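Local coordinates for protein leucine--tRNA ligase (Agrobacterium radiobacter, PDB 5AH5) that probably ligates leucine to tRNA(Leu) in an ATP-dependent reaction, as a zinc-binding class I aminoacyl-tRNA synthetase, at residues L72-W77 against Y117-L123. Numbering follows the deposited sequence.
Sequences LHPMGW and YSWANEL
Trp77 NE1 donates an almost linear hydrogen bond to OE2 of the extended (tt) Glu122 side chain (2.7 Å), whose OE1 forms a salt bridge with Lys107. Ser118 N donates a hydrogen bond to His73 O (3.0 Å), and Trp77 N a weak, bent one to Leu123 O (3.0 Å). Between these, water 1 accepts from Met75 N (2.9 Å) and donates to Ser118 O (2.6 Å). Residues 72-77 run extended (CA-CA 5.1 Å for Pro74-Ser118, 4.7 Å for Gly76-Leu123), while 118-122 form two overlapping type I turns (Asn121 N to Ser118 O, 2.9 Å; Glu122 N to Trp119 O, 3.0 Å), braced by Ser118 OG to Asn121 OD1 (2.7 Å). Here the chain leaving edge strand 70-72 of the class I Rossmann-fold sheet meets the loop between helices 95-112 and 128-143. Gly76 CA lies 3.1 Å from Leu123 O, where a CB would clash. Met75 CB sits over the Tyr117 ring face, 3.5 Å from its centroid (CH-pi), and the tpp rotamer brings Met75 CE to 3.5 Å from Tyr117 CZ. Tyr117 OH and His73 NE2, on obliquely meeting rings, both hydrogen-bond to Glu37. Partly exposed Trp119 brings CZ3 to Met75 CB (4.0 Å) and Trp77 CZ2 (4.1 Å).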
loop_
_atom_site.group_PDB
_atom_site.type_symbol
_atom_site.label_atom_id
_atom_site.label_comp_id
_atom_site.label_asym_id
_atom_site.label_seq_id
_atom_site.Cartn_x
_atom_site.Cartn_y
_atom_site.Cartn_z
ATOM N N LEU B 72 -14.659 -10.625 1.572
ATOM C CA LEU B 72 -14.238 -10.064 2.840
ATOM C C LEU B 72 -13.791 -8.612 2.578
ATOM O O LEU B 72 -12.815 -8.397 1.917
ATOM C CB LEU B 72 -13.093 -10.875 3.436
ATOM C CG LEU B 72 -12.516 -10.321 4.775
ATOM C CD1 LEU B 72 -13.609 -9.990 5.727
ATOM C CD2 LEU B 72 -11.539 -11.293 5.433
ATOM N N HIS B 73 -14.551 -7.642 3.055
ATOM C CA HIS B 73 -14.149 -6.262 3.050
ATOM C C HIS B 73 -14.192 -5.720 4.512
ATOM O O HIS B 73 -15.202 -5.266 4.952
ATOM C CB HIS B 73 -15.128 -5.486 2.259
ATOM C CG HIS B 73 -14.736 -4.074 2.006
ATOM N ND1 HIS B 73 -15.679 -3.081 1.884
ATOM C CD2 HIS B 73 -13.539 -3.493 1.758
ATOM C CE1 HIS B 73 -15.099 -1.929 1.655
ATOM N NE2 HIS B 73 -13.794 -2.153 1.556
ATOM N N PRO B 74 -13.069 -5.691 5.199
ATOM C CA PRO B 74 -13.109 -5.461 6.649
ATOM C C PRO B 74 -12.474 -4.142 6.977
ATOM O O PRO B 74 -11.777 -3.582 6.151
ATOM C CB PRO B 74 -12.188 -6.578 7.144
ATOM C CG PRO B 74 -11.086 -6.582 6.146
ATOM C CD PRO B 74 -11.758 -6.270 4.798
ATOM N N MET B 75 -12.623 -3.692 8.214
ATOM C CA MET B 75 -12.054 -2.432 8.666
ATOM C C MET B 75 -11.770 -2.561 10.185
ATOM O O MET B 75 -12.448 -3.257 10.956
ATOM C CB MET B 75 -13.009 -1.236 8.400
ATOM C CG MET B 75 -12.529 0.146 8.960
ATOM S SD MET B 75 -10.894 0.595 8.416
ATOM C CE MET B 75 -11.181 0.682 6.610
ATOM N N GLY B 76 -10.731 -1.896 10.586
ATOM C CA GLY B 76 -10.315 -1.925 11.978
ATOM C C GLY B 76 -9.350 -0.760 12.150
ATOM O O GLY B 76 -9.264 0.126 11.281
ATOM N N TRP B 77 -8.644 -0.759 13.260
ATOM C CA TRP B 77 -8.109 0.485 13.843
ATOM C C TRP B 77 -6.649 0.295 14.174
ATOM O O TRP B 77 -6.312 -0.579 14.960
ATOM C CB TRP B 77 -8.937 0.806 15.079
ATOM C CG TRP B 77 -10.412 0.768 14.726
ATOM C CD1 TRP B 77 -11.308 -0.176 15.107
ATOM C CD2 TRP B 77 -11.105 1.610 13.781
ATOM N NE1 TRP B 77 -12.542 0.109 14.619
ATOM C CE2 TRP B 77 -12.446 1.193 13.766
ATOM C CE3 TRP B 77 -10.728 2.687 12.976
ATOM C CZ2 TRP B 77 -13.403 1.778 12.935
ATOM C CZ3 TRP B 77 -11.709 3.313 12.157
ATOM C CH2 TRP B 77 -13.024 2.851 12.140
ATOM N N TYR B 117 -18.679 -2.434 5.377
ATOM C CA TYR B 117 -17.657 -3.248 5.972
ATOM C C TYR B 117 -18.314 -4.438 6.712
ATOM O O TYR B 117 -19.484 -4.406 7.036
ATOM C CB TYR B 117 -16.782 -2.418 6.905
ATOM C CG TYR B 117 -15.880 -1.490 6.192
ATOM C CD1 TYR B 117 -14.839 -1.972 5.430
ATOM C CD2 TYR B 117 -16.024 -0.124 6.312
ATOM C CE1 TYR B 117 -13.991 -1.126 4.776
ATOM C CE2 TYR B 117 -15.165 0.746 5.669
ATOM C CZ TYR B 117 -14.194 0.259 4.890
ATOM O OH TYR B 117 -13.361 1.124 4.230
ATOM N N SER B 118 -17.581 -5.524 6.762
ATOM C CA SER B 118 -17.952 -6.714 7.522
ATOM C C SER B 118 -17.415 -6.440 8.975
ATOM O O SER B 118 -16.283 -6.798 9.368
ATOM C CB SER B 118 -17.296 -7.965 6.978
ATOM O OG SER B 118 -17.687 -9.126 7.761
ATOM N N TRP B 119 -18.239 -5.748 9.666
ATOM C CA TRP B 119 -17.965 -5.267 11.058
ATOM C C TRP B 119 -17.794 -6.383 12.075
ATOM O O TRP B 119 -17.144 -6.176 13.088
ATOM C CB TRP B 119 -19.055 -4.325 11.502
ATOM C CG TRP B 119 -19.037 -3.005 10.795
ATOM C CD1 TRP B 119 -20.077 -2.441 10.103
ATOM C CD2 TRP B 119 -17.982 -2.022 10.798
ATOM N NE1 TRP B 119 -19.712 -1.234 9.630
ATOM C CE2 TRP B 119 -18.442 -0.933 10.038
ATOM C CE3 TRP B 119 -16.692 -1.970 11.364
ATOM C CZ2 TRP B 119 -17.674 0.198 9.800
ATOM C CZ3 TRP B 119 -15.913 -0.871 11.119
ATOM C CH2 TRP B 119 -16.406 0.215 10.326
ATOM N N ALA B 120 -18.236 -7.596 11.758
ATOM C CA ALA B 120 -17.984 -8.757 12.633
ATOM C C ALA B 120 -16.549 -9.074 12.625
ATOM O O ALA B 120 -16.092 -9.790 13.499
ATOM C CB ALA B 120 -18.749 -10.004 12.179
ATOM N N ASN B 121 -15.842 -8.601 11.607
ATOM C CA ASN B 121 -14.434 -8.820 11.469
ATOM C C ASN B 121 -13.593 -7.634 11.968
ATOM O O ASN B 121 -12.416 -7.658 11.814
ATOM C CB ASN B 121 -14.106 -9.173 9.980
ATOM C CG ASN B 121 -14.732 -10.497 9.576
ATOM O OD1 ASN B 121 -15.856 -10.508 9.180
ATOM N ND2 ASN B 121 -14.042 -11.617 9.834
ATOM N N GLU B 122 -14.208 -6.629 12.556
ATOM C CA GLU B 122 -13.456 -5.505 13.081
ATOM C C GLU B 122 -12.425 -5.898 14.138
ATOM O O GLU B 122 -12.616 -6.854 14.879
ATOM C CB GLU B 122 -14.456 -4.504 13.674
ATOM C CG GLU B 122 -13.916 -3.198 14.285
ATOM C CD GLU B 122 -15.031 -2.365 14.878
ATOM O OE1 GLU B 122 -16.202 -2.812 14.927
ATOM O OE2 GLU B 122 -14.800 -1.187 15.255
ATOM N N LEU B 123 -11.310 -5.184 14.164
ATOM C CA LEU B 123 -10.315 -5.322 15.207
ATOM C C LEU B 123 -9.704 -3.979 15.543
ATOM O O LEU B 123 -9.886 -2.970 14.843
ATOM C CB LEU B 123 -9.200 -6.295 14.828
ATOM C CG LEU B 123 -8.449 -6.013 13.523
ATOM C CD1 LEU B 123 -7.354 -4.929 13.712
ATOM C CD2 LEU B 123 -7.776 -7.244 12.949
HETATM O O HOH W 1 -14.867 -4.635 9.834
#